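Local coordinates for putative lipoprotein (Parabacteroides distasonis, PDB 4FVS) that is of unknown function but probably binds a lipid or another hydrophobic ligand, at residues Tyr53-Ile66 with Lys80-Thr94. Residues are numbered along the deposited sequence; the frame is centred on the assembly and turned at random.
Sequences YTNPSGTIVNKGDI and KETLSYPGVVSEMNT
The Y53 ring meets V89 obliquely, the CG2 methyl of V89 lying 3.8 Å from Y53 CD2, and the V89 side chain crosses it at about a right angle. S84 OG also approaches obliquely, 3.1 Å from Y53 OH; Y53 OH is hydrogen-bonded to Y33 OH on strand 27-41, while the ring of Y51 meets the Y53 ring with planes at about 35°. A second flat group is the N62 amide, whose ND2 donates nearly within the amide plane to N93 O at 3.0 Å, a somewhat bent bond of 142°. These groups sit where the segment 80-94, with its short helix 86-89, packs against strands 44-54 and 60-71 of an antiparallel β fold consistent with the LolA/LolB clan.

A classic β bulge sets V61 and N62 both opposite Y53, so that Y53 O receives both their backbone N-H groups. V61 CG2 then reaches V89 CG1 at 3.8 Å; that methyl also lies near the Y53 ring, though CG2 of V89 makes the closer contact there. The buried N62 amide is further held by V96 O at ND2 and by Y51 OH at OD1; selenomethionine M92 lays its SE 3.9 Å from N62 CG.

At the other end, the extended K80 side chain, its CG between the backbone N and the carbonyl carbon (chi1 63°), slides past I66 in the opposite direction, and NZ donates to D65 O at 2.9 Å. Replacing K80 by an alanine would probably leave D65 O without this donor and open a gap beside I66 CD1, where the lysine CG had packed. I66 CD1 also rests 3.7 Å from E81 CB. Beyond N62, the T94 methyl CG2 crosses the K63 chain obliquely, nearest K63 NZ at 3.5 Å.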
loop_
_atom_site.group_PDB
_atom_site.type_symbol
_atom_site.label_atom_id
_atom_site.label_comp_id
_atom_site.label_asym_id
_atom_site.label_seq_id
_atom_site.Cartn_x
_atom_site.Cartn_y
_atom_site.Cartn_z
ATOM N N TYR A 53 3.808 -7.283 -10.410
ATOM C CA TYR A 53 4.677 -6.128 -10.496
ATOM C C TYR A 53 5.682 -6.428 -11.598
ATOM O O TYR A 53 6.334 -7.478 -11.567
ATOM C CB TYR A 53 5.357 -5.803 -9.142
ATOM C CG TYR A 53 4.461 -5.439 -7.967
ATOM C CD1 TYR A 53 3.097 -5.219 -8.139
ATOM C CD2 TYR A 53 4.987 -5.284 -6.684
ATOM C CE1 TYR A 53 2.277 -4.858 -7.064
ATOM C CE2 TYR A 53 4.171 -4.960 -5.593
ATOM C CZ TYR A 53 2.816 -4.729 -5.789
ATOM O OH TYR A 53 2.021 -4.383 -4.705
ATOM N N THR A 54 5.705 -5.576 -12.638
ATOM C CA THR A 54 6.591 -5.712 -13.796
ATOM C C THR A 54 7.435 -4.479 -13.913
ATOM O O THR A 54 7.018 -3.423 -13.438
ATOM C CB THR A 54 5.804 -5.951 -15.097
ATOM O OG1 THR A 54 4.870 -4.889 -15.291
ATOM C CG2 THR A 54 5.106 -7.307 -15.136
ATOM N N ASN A 55 8.600 -4.567 -14.542
ATOM C CA ASN A 55 9.380 -3.351 -14.720
ATOM C C ASN A 55 8.957 -2.731 -16.085
ATOM O O ASN A 55 8.122 -3.321 -16.789
ATOM C CB ASN A 55 10.901 -3.582 -14.561
ATOM C CG ASN A 55 11.436 -4.739 -15.320
ATOM O OD1 ASN A 55 11.272 -4.846 -16.545
ATOM N ND2 ASN A 55 12.104 -5.617 -14.596
ATOM N N PRO A 56 9.421 -1.514 -16.434
ATOM C CA PRO A 56 8.932 -0.859 -17.658
ATOM C C PRO A 56 9.021 -1.682 -18.951
ATOM O O PRO A 56 8.171 -1.472 -19.828
ATOM C CB PRO A 56 9.838 0.359 -17.759
ATOM C CG PRO A 56 10.117 0.697 -16.346
ATOM C CD PRO A 56 10.353 -0.622 -15.712
ATOM N N SER A 57 10.016 -2.601 -19.081
ATOM C CA SER A 57 10.154 -3.459 -20.286
ATOM C C SER A 57 9.036 -4.497 -20.347
ATOM O O SER A 57 8.698 -4.928 -21.439
ATOM C CB SER A 57 11.510 -4.168 -20.321
ATOM O OG SER A 57 11.716 -5.038 -19.216
ATOM N N GLY A 58 8.515 -4.894 -19.176
ATOM C CA GLY A 58 7.433 -5.858 -19.037
ATOM C C GLY A 58 7.785 -7.134 -18.300
ATOM O O GLY A 58 6.896 -7.948 -18.064
ATOM N N THR A 59 9.069 -7.346 -17.950
ATOM C CA THR A 59 9.510 -8.547 -17.233
ATOM C C THR A 59 8.954 -8.527 -15.783
ATOM O O THR A 59 8.893 -7.472 -15.169
ATOM C CB THR A 59 11.036 -8.669 -17.256
ATOM O OG1 THR A 59 11.611 -7.427 -16.853
ATOM C CG2 THR A 59 11.582 -9.033 -18.606
ATOM N N ILE A 60 8.521 -9.685 -15.266
ATOM C CA ILE A 60 7.940 -9.831 -13.933
ATOM C C ILE A 60 9.033 -9.701 -12.866
ATOM O O ILE A 60 10.089 -10.343 -12.987
ATOM C CB ILE A 60 7.182 -11.189 -13.798
ATOM C CG1 ILE A 60 6.159 -11.371 -14.938
ATOM C CG2 ILE A 60 6.504 -11.298 -12.418
ATOM C CD1 ILE A 60 5.792 -12.790 -15.283
ATOM N N VAL A 61 8.778 -8.889 -11.816
ATOM C CA VAL A 61 9.715 -8.692 -10.703
ATOM C C VAL A 61 9.091 -9.273 -9.439
ATOM O O VAL A 61 9.814 -9.655 -8.536
ATOM C CB VAL A 61 10.193 -7.232 -10.500
ATOM C CG1 VAL A 61 10.698 -6.657 -11.809
ATOM C CG2 VAL A 61 9.100 -6.341 -9.921
ATOM N N ASN A 62 7.763 -9.339 -9.359
ATOM C CA ASN A 62 7.071 -9.944 -8.221
ATOM C C ASN A 62 5.646 -10.204 -8.583
ATOM O O ASN A 62 5.054 -9.464 -9.364
ATOM C CB ASN A 62 7.145 -9.083 -6.945
ATOM C CG ASN A 62 7.071 -9.888 -5.667
ATOM O OD1 ASN A 62 6.104 -9.818 -4.884
ATOM N ND2 ASN A 62 8.109 -10.684 -5.427
ATOM N N LYS A 63 5.101 -11.254 -8.010
ATOM C CA LYS A 63 3.719 -11.650 -8.189
ATOM C C LYS A 63 3.272 -12.292 -6.890
ATOM O O LYS A 63 4.086 -12.905 -6.186
ATOM C CB LYS A 63 3.514 -12.580 -9.424
ATOM C CG LYS A 63 4.322 -13.876 -9.403
ATOM C CD LYS A 63 3.859 -14.888 -10.427
ATOM C CE LYS A 63 4.564 -16.227 -10.278
ATOM N NZ LYS A 63 5.900 -16.250 -10.926
ATOM N N GLY A 64 1.997 -12.113 -6.574
ATOM C CA GLY A 64 1.390 -12.643 -5.370
ATOM C C GLY A 64 -0.057 -12.237 -5.267
ATOM O O GLY A 64 -0.643 -11.774 -6.249
ATOM N N ASP A 65 -0.629 -12.386 -4.072
ATOM C CA ASP A 65 -2.010 -12.028 -3.791
ATOM C C ASP A 65 -2.100 -11.193 -2.488
ATOM O O ASP A 65 -1.227 -11.284 -1.622
ATOM C CB ASP A 65 -2.904 -13.270 -3.730
ATOM C CG ASP A 65 -2.352 -14.450 -2.964
ATOM O OD1 ASP A 65 -2.244 -14.350 -1.713
ATOM O OD2 ASP A 65 -2.100 -15.503 -3.603
ATOM N N ILE A 66 -3.133 -10.353 -2.393
ATOM C CA ILE A 66 -3.332 -9.460 -1.267
ATOM C C ILE A 66 -4.765 -9.575 -0.787
ATOM O O ILE A 66 -5.684 -9.687 -1.603
ATOM C CB ILE A 66 -2.927 -7.996 -1.618
ATOM C CG1 ILE A 66 -2.923 -7.093 -0.365
ATOM C CG2 ILE A 66 -3.756 -7.396 -2.745
ATOM C CD1 ILE A 66 -1.783 -6.140 -0.285
ATOM N N LYS A 80 1.810 -4.995 3.224
ATOM C CA LYS A 80 2.753 -5.046 2.093
ATOM C C LYS A 80 2.340 -4.042 0.995
ATOM O O LYS A 80 3.195 -3.604 0.207
ATOM C CB LYS A 80 2.920 -6.482 1.505
ATOM C CG LYS A 80 1.691 -7.136 0.892
ATOM C CD LYS A 80 2.069 -8.430 0.249
ATOM C CE LYS A 80 0.911 -9.331 0.002
ATOM N NZ LYS A 80 1.384 -10.692 -0.388
ATOM N N GLU A 81 1.045 -3.656 0.977
ATOM C CA GLU A 81 0.491 -2.657 0.050
ATOM C C GLU A 81 1.154 -1.262 0.286
ATOM O O GLU A 81 1.273 -0.467 -0.651
ATOM C CB GLU A 81 -1.030 -2.583 0.227
ATOM C CG GLU A 81 -1.784 -1.766 -0.805
ATOM C CD GLU A 81 -1.919 -2.254 -2.236
ATOM O OE1 GLU A 81 -1.056 -3.039 -2.700
ATOM O OE2 GLU A 81 -2.867 -1.788 -2.916
ATOM N N THR A 82 1.614 -1.005 1.528
ATOM C CA THR A 82 2.302 0.223 1.946
ATOM C C THR A 82 3.698 0.287 1.238
ATOM O O THR A 82 4.194 1.404 0.998
ATOM C CB THR A 82 2.376 0.288 3.525
ATOM O OG1 THR A 82 1.068 0.530 4.040
ATOM C CG2 THR A 82 3.270 1.391 4.046
ATOM N N LEU A 83 4.290 -0.894 0.880
ATOM C CA LEU A 83 5.619 -1.018 0.269
ATOM C C LEU A 83 5.554 -1.195 -1.255
ATOM O O LEU A 83 6.554 -1.567 -1.869
ATOM C CB LEU A 83 6.413 -2.169 0.896
ATOM C CG LEU A 83 6.512 -2.204 2.443
ATOM C CD1 LEU A 83 7.182 -3.437 2.881
ATOM C CD2 LEU A 83 7.261 -1.011 2.989
ATOM N N SER A 84 4.389 -0.878 -1.865
ATOM C CA SER A 84 4.124 -0.858 -3.315
ATOM C C SER A 84 4.805 0.343 -3.972
ATOM O O SER A 84 4.108 1.218 -4.526
ATOM C CB SER A 84 2.619 -0.772 -3.585
ATOM O OG SER A 84 1.869 -1.809 -2.983
ATOM N N TYR A 85 6.142 0.461 -3.834
ATOM C CA TYR A 85 6.798 1.636 -4.398
ATOM C C TYR A 85 8.174 1.271 -4.878
ATOM O O TYR A 85 8.746 0.317 -4.348
ATOM C CB TYR A 85 6.837 2.818 -3.411
ATOM C CG TYR A 85 7.515 2.558 -2.081
ATOM C CD1 TYR A 85 8.896 2.716 -1.937
ATOM C CD2 TYR A 85 6.766 2.301 -0.935
ATOM C CE1 TYR A 85 9.520 2.542 -0.710
ATOM C CE2 TYR A 85 7.379 2.160 0.311
ATOM C CZ TYR A 85 8.757 2.285 0.417
ATOM O OH TYR A 85 9.387 2.167 1.628
ATOM N N PRO A 86 8.705 2.055 -5.862
ATOM C CA PRO A 86 10.014 1.746 -6.469
ATOM C C PRO A 86 11.160 1.396 -5.494
ATOM O O PRO A 86 11.853 0.438 -5.767
ATOM C CB PRO A 86 10.335 3.034 -7.219
ATOM C CG PRO A 86 9.019 3.547 -7.636
ATOM C CD PRO A 86 8.062 3.200 -6.556
ATOM N N GLY A 87 11.355 2.130 -4.398
ATOM C CA GLY A 87 12.408 1.831 -3.416
ATOM C C GLY A 87 12.481 0.392 -2.906
ATOM O O GLY A 87 13.580 -0.156 -2.714
ATOM N N VAL A 88 11.296 -0.230 -2.670
ATOM C CA VAL A 88 11.126 -1.623 -2.225
ATOM C C VAL A 88 11.083 -2.579 -3.485
ATOM O O VAL A 88 11.863 -3.537 -3.561
ATOM C CB VAL A 88 9.837 -1.778 -1.335
ATOM C CG1 VAL A 88 9.487 -3.233 -1.067
ATOM C CG2 VAL A 88 9.949 -1.028 -0.026
ATOM N N VAL A 89 10.157 -2.298 -4.444
ATOM C CA VAL A 89 9.842 -3.110 -5.648
ATOM C C VAL A 89 11.098 -3.325 -6.575
ATOM O O VAL A 89 11.196 -4.395 -7.189
ATOM C CB VAL A 89 8.633 -2.536 -6.451
ATOM C CG1 VAL A 89 8.378 -3.320 -7.730
ATOM C CG2 VAL A 89 7.365 -2.526 -5.593
ATOM N N SER A 90 12.045 -2.352 -6.643
ATOM C CA SER A 90 13.285 -2.462 -7.437
ATOM C C SER A 90 14.214 -3.539 -6.823
ATOM O O SER A 90 14.817 -4.358 -7.538
ATOM C CB SER A 90 14.000 -1.111 -7.525
ATOM O OG SER A 90 14.339 -0.585 -6.249
ATOM N N GLU A 91 14.264 -3.560 -5.481
ATOM C CA GLU A 91 15.001 -4.531 -4.680
ATOM C C GLU A 91 14.270 -5.910 -4.726
ATOM O O GLU A 91 14.215 -6.614 -3.697
ATOM C CB GLU A 91 15.098 -3.985 -3.226
ATOM C CG GLU A 91 16.056 -2.824 -3.043
ATOM C CD GLU A 91 17.504 -3.243 -3.184
ATOM O OE1 GLU A 91 18.090 -3.664 -2.160
ATOM O OE2 GLU A 91 18.026 -3.228 -4.323
HETATM N N MSE A 92 13.675 -6.287 -5.896
HETATM C CA MSE A 92 12.854 -7.479 -5.907
HETATM C C MSE A 92 12.935 -8.337 -7.140
HETATM O O MSE A 92 13.013 -7.867 -8.283
HETATM C CB MSE A 92 11.389 -7.113 -5.742
HETATM C CG MSE A 92 10.921 -7.108 -4.344
HETATM SE SE MSE A 92 9.036 -6.799 -4.466
HETATM C CE MSE A 92 8.429 -6.795 -2.646
ATOM N N ASN A 93 12.839 -9.640 -6.843
ATOM C CA ASN A 93 12.740 -10.788 -7.719
ATOM C C ASN A 93 11.530 -11.588 -7.218
ATOM O O ASN A 93 10.934 -11.211 -6.208
ATOM C CB ASN A 93 14.044 -11.580 -7.773
ATOM C CG ASN A 93 14.416 -12.269 -6.510
ATOM O OD1 ASN A 93 13.826 -13.281 -6.156
ATOM N ND2 ASN A 93 15.449 -11.783 -5.829
ATOM N N THR A 94 11.124 -12.634 -7.925
ATOM C CA THR A 94 9.897 -13.360 -7.578
ATOM C C THR A 94 10.040 -14.231 -6.320
ATOM O O THR A 94 9.014 -14.640 -5.766
ATOM C CB THR A 94 9.416 -14.185 -8.753
ATOM O OG1 THR A 94 9.771 -13.481 -9.941
ATOM C CG2 THR A 94 7.905 -14.378 -8.724
HETATM O O HOH W 1 3.435 -5.405 -1.783
#